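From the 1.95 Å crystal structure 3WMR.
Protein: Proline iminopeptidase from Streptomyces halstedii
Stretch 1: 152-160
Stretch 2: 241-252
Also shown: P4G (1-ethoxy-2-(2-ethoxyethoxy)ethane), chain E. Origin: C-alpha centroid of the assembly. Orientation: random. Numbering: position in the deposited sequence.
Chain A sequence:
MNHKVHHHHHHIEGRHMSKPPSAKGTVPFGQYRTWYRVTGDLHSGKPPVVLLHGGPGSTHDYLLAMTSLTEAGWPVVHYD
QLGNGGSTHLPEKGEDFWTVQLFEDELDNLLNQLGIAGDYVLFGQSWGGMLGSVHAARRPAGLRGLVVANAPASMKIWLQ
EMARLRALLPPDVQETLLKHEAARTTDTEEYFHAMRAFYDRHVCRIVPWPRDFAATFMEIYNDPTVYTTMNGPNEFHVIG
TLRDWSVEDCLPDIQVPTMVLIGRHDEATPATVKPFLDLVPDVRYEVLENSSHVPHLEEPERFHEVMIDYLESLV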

# COMPACT_ATOMS: atom_id res chain seq x y z
N PRO A 152 -7.79 0.79 3.31
CA PRO A 152 -9.24 0.74 3.50
C PRO A 152 -9.80 -0.59 3.01
O PRO A 152 -9.18 -1.24 2.19
CB PRO A 152 -9.73 1.85 2.57
CG PRO A 152 -8.79 1.78 1.42
CD PRO A 152 -7.44 1.41 2.02
N ALA A 153 -10.99 -0.96 3.50
CA ALA A 153 -11.69 -2.16 3.00
C ALA A 153 -12.56 -1.85 1.79
O ALA A 153 -12.95 -2.75 1.05
CB ALA A 153 -12.54 -2.78 4.10
N SER A 154 -12.85 -0.57 1.58
CA SER A 154 -13.73 -0.12 0.50
C SER A 154 -13.39 1.28 0.05
O SER A 154 -13.32 2.19 0.86
CB SER A 154 -15.17 -0.12 0.99
OG SER A 154 -16.01 0.58 0.07
N MET A 155 -13.22 1.47 -1.25
CA MET A 155 -13.02 2.82 -1.78
C MET A 155 -14.27 3.69 -1.67
O MET A 155 -14.17 4.92 -1.69
CB MET A 155 -12.51 2.76 -3.22
CG MET A 155 -11.18 2.03 -3.35
SD MET A 155 -9.90 2.47 -2.15
CE MET A 155 -9.48 4.17 -2.65
N LYS A 156 -15.45 3.07 -1.52
CA LYS A 156 -16.66 3.85 -1.26
C LYS A 156 -16.62 4.51 0.10
O LYS A 156 -16.89 5.72 0.22
CB LYS A 156 -17.92 2.96 -1.32
CG LYS A 156 -18.25 2.50 -2.71
CD LYS A 156 -19.59 1.77 -2.74
CE LYS A 156 -19.82 1.12 -4.09
NZ LYS A 156 -19.91 2.15 -5.18
N ILE A 157 -16.29 3.72 1.12
CA ILE A 157 -16.14 4.26 2.46
C ILE A 157 -14.97 5.27 2.46
O ILE A 157 -15.06 6.31 3.10
CB ILE A 157 -15.90 3.16 3.51
CG1 ILE A 157 -17.08 2.18 3.58
CG2 ILE A 157 -15.68 3.77 4.88
CD1 ILE A 157 -16.82 0.94 4.40
N TRP A 158 -13.90 4.95 1.73
CA TRP A 158 -12.76 5.88 1.59
C TRP A 158 -13.26 7.24 1.14
O TRP A 158 -13.02 8.22 1.81
CB TRP A 158 -11.74 5.31 0.60
CG TRP A 158 -10.47 6.14 0.39
CD1 TRP A 158 -10.28 7.08 -0.57
CD2 TRP A 158 -9.23 6.04 1.10
NE1 TRP A 158 -9.01 7.57 -0.51
CE2 TRP A 158 -8.35 6.97 0.53
CE3 TRP A 158 -8.79 5.27 2.18
CZ2 TRP A 158 -7.04 7.15 0.99
CZ3 TRP A 158 -7.48 5.44 2.64
CH2 TRP A 158 -6.63 6.37 2.05
N LEU A 159 -14.00 7.30 0.02
CA LEU A 159 -14.47 8.57 -0.50
C LEU A 159 -15.41 9.31 0.45
O LEU A 159 -15.36 10.53 0.52
CB LEU A 159 -15.09 8.43 -1.89
CG LEU A 159 -14.06 8.38 -3.02
CD1 LEU A 159 -14.71 8.01 -4.34
CD2 LEU A 159 -13.32 9.72 -3.12
N GLN A 160 -16.25 8.60 1.20
CA GLN A 160 -17.06 9.25 2.25
C GLN A 160 -16.19 9.88 3.33
O GLN A 160 -16.42 11.03 3.78
CB GLN A 160 -18.04 8.25 2.87
CG GLN A 160 -19.11 7.85 1.87
CD GLN A 160 -19.91 6.62 2.25
OE1 GLN A 160 -19.51 5.80 3.07
NE2 GLN A 160 -21.08 6.49 1.62
N THR A 241 -10.45 3.87 -11.95
CA THR A 241 -11.30 2.68 -12.07
C THR A 241 -11.54 1.93 -10.76
O THR A 241 -12.46 1.12 -10.71
CB THR A 241 -10.71 1.67 -13.08
OG1 THR A 241 -9.38 1.32 -12.70
CG2 THR A 241 -10.70 2.26 -14.49
N LEU A 242 -10.78 2.19 -9.70
CA LEU A 242 -11.06 1.54 -8.41
C LEU A 242 -12.04 2.30 -7.52
O LEU A 242 -12.31 1.90 -6.40
CB LEU A 242 -9.76 1.23 -7.64
CG LEU A 242 -8.79 0.25 -8.32
CD1 LEU A 242 -7.58 0.02 -7.43
CD2 LEU A 242 -9.45 -1.09 -8.70
N ARG A 243 -12.58 3.38 -8.05
CA ARG A 243 -13.49 4.28 -7.34
C ARG A 243 -14.61 3.61 -6.53
O ARG A 243 -14.91 4.04 -5.41
CB ARG A 243 -14.12 5.23 -8.36
CG ARG A 243 -15.16 6.17 -7.82
CD ARG A 243 -15.58 7.14 -8.90
NE ARG A 243 -16.63 8.03 -8.42
CZ ARG A 243 -16.44 9.16 -7.73
NH1 ARG A 243 -15.21 9.59 -7.41
NH2 ARG A 243 -17.51 9.87 -7.36
N ASP A 244 -15.24 2.58 -7.10
CA ASP A 244 -16.35 1.90 -6.43
C ASP A 244 -15.92 0.57 -5.79
O ASP A 244 -16.75 -0.17 -5.26
CB ASP A 244 -17.49 1.67 -7.44
CG ASP A 244 -18.19 2.98 -7.84
OD1 ASP A 244 -18.65 3.70 -6.93
OD2 ASP A 244 -18.27 3.30 -9.04
N TRP A 245 -14.63 0.28 -5.80
CA TRP A 245 -14.18 -1.06 -5.45
C TRP A 245 -14.12 -1.34 -3.94
O TRP A 245 -13.64 -0.52 -3.15
CB TRP A 245 -12.82 -1.30 -6.09
CG TRP A 245 -12.30 -2.68 -5.93
CD1 TRP A 245 -12.92 -3.85 -6.28
CD2 TRP A 245 -11.02 -3.05 -5.41
NE1 TRP A 245 -12.12 -4.92 -5.99
CE2 TRP A 245 -10.94 -4.46 -5.45
CE3 TRP A 245 -9.93 -2.32 -4.90
CZ2 TRP A 245 -9.82 -5.15 -5.02
CZ3 TRP A 245 -8.82 -3.01 -4.46
CH2 TRP A 245 -8.77 -4.42 -4.52
N SER A 246 -14.61 -2.52 -3.56
CA SER A 246 -14.60 -2.97 -2.17
C SER A 246 -14.09 -4.41 -2.09
O SER A 246 -14.41 -5.23 -2.96
CB SER A 246 -16.00 -2.91 -1.60
OG SER A 246 -16.03 -3.41 -0.28
N VAL A 247 -13.31 -4.72 -1.06
CA VAL A 247 -12.88 -6.12 -0.81
C VAL A 247 -13.69 -6.81 0.31
O VAL A 247 -13.40 -7.96 0.67
CB VAL A 247 -11.36 -6.23 -0.51
CG1 VAL A 247 -10.55 -5.69 -1.68
CG2 VAL A 247 -10.97 -5.52 0.78
N GLU A 248 -14.73 -6.14 0.81
CA GLU A 248 -15.48 -6.60 1.96
C GLU A 248 -16.02 -8.03 1.77
O GLU A 248 -16.08 -8.80 2.73
CB GLU A 248 -16.64 -5.66 2.26
CG GLU A 248 -16.24 -4.26 2.74
CD GLU A 248 -17.37 -3.27 2.62
OE1 GLU A 248 -17.67 -2.83 1.49
OE2 GLU A 248 -17.99 -2.94 3.65
N ASP A 249 -16.39 -8.38 0.54
CA ASP A 249 -17.02 -9.68 0.27
C ASP A 249 -16.09 -10.87 0.39
O ASP A 249 -16.54 -11.98 0.63
CB ASP A 249 -17.67 -9.68 -1.11
CG ASP A 249 -18.94 -8.83 -1.16
OD1 ASP A 249 -19.55 -8.56 -0.09
OD2 ASP A 249 -19.34 -8.43 -2.28
N CYS A 250 -14.79 -10.65 0.25
CA CYS A 250 -13.84 -11.74 0.40
C CYS A 250 -13.26 -11.86 1.83
O CYS A 250 -12.68 -12.89 2.16
CB CYS A 250 -12.73 -11.61 -0.63
SG CYS A 250 -11.49 -10.41 -0.14
N LEU A 251 -13.48 -10.86 2.68
CA LEU A 251 -12.86 -10.80 4.00
C LEU A 251 -13.22 -11.95 4.94
O LEU A 251 -12.36 -12.40 5.70
CB LEU A 251 -13.10 -9.44 4.70
CG LEU A 251 -12.59 -8.18 3.98
CD1 LEU A 251 -12.86 -6.91 4.78
CD2 LEU A 251 -11.11 -8.26 3.65
N PRO A 252 -14.48 -12.44 4.90
CA PRO A 252 -14.80 -13.57 5.76
C PRO A 252 -14.00 -14.83 5.45
O PRO A 252 -13.93 -15.71 6.29
CB PRO A 252 -16.31 -13.82 5.51
CG PRO A 252 -16.82 -12.51 5.00
CD PRO A 252 -15.68 -11.94 4.20
C8 P4G E . -13.41 -2.10 -9.83
C7 P4G E . -13.87 -3.54 -9.78
O4 P4G E . -12.80 -4.46 -10.05
C6 P4G E . -13.24 -5.83 -10.08
C5 P4G E . -12.08 -6.82 -9.98
O3 P4G E . -12.04 -7.41 -8.67
C4 P4G E . -11.39 -8.67 -8.58
C3 P4G E . -11.21 -9.06 -7.11
O2 P4G E . -12.02 -8.25 -6.24
C2 P4G E . -12.67 -8.98 -5.20
C1 P4G E . -13.53 -8.05 -4.37
O HOH W 1 -18.37 -0.45 0.46

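A single beta bridge can fasten the start of a helix to a distant part of the same chain, and this proline iminopeptidase offers a compact example. Ser154 and Ser246 lie with their CA atoms 4.0 Å apart, and their backbones are joined by two hydrogen bonds placed around them: Val247 N donates to Ala153 O at 2.9 Å, and Met155 N donates to Trp245 O at 2.8 Å. Both are nearly straight. Beyond the bridge the paths differ. Stretch 1 enters a helix at Met155, whereas in stretch 2 the bridge follows a type I turn from Leu242 to Trp245, closed by Trp245 N to Leu242 O at 2.9 Å.

The bridged serines have further work to do. Ser154 caps the helix: its OG accepts weak bonds from Lys156 N at 3.0 Å and Ile157 N at 3.3 Å, serving amides that have no preceding helical turn to supply a carbonyl. Ser246 OG donates to Glu248 OE1 in a very short bond of 2.5 Å and accepts from Glu248 N at 3.2 Å, so one hydroxyl ties together side chain and backbone of the same residue. A water then links the two serine systems, lying 2.6 Å from Ser154 OG and donating to Glu248 OE1 at 2.7 Å.

On the helix, Met155 directs its CB toward the turn and packs against the backbone, with CG 3.3 Å from Leu242 O. Lys156 starts sideways, but its long chain brings NZ to Asp244 OD1 at 2.7 Å, a salt bridge at the exposed margin. One helical turn after Met155, Leu159 places CD1 over a face of the Arg243 guanidinium, 3.5 Å from NH1. Ala153 CB meets Leu251 CD1 at 4.2 Å, adding a small apolar contact.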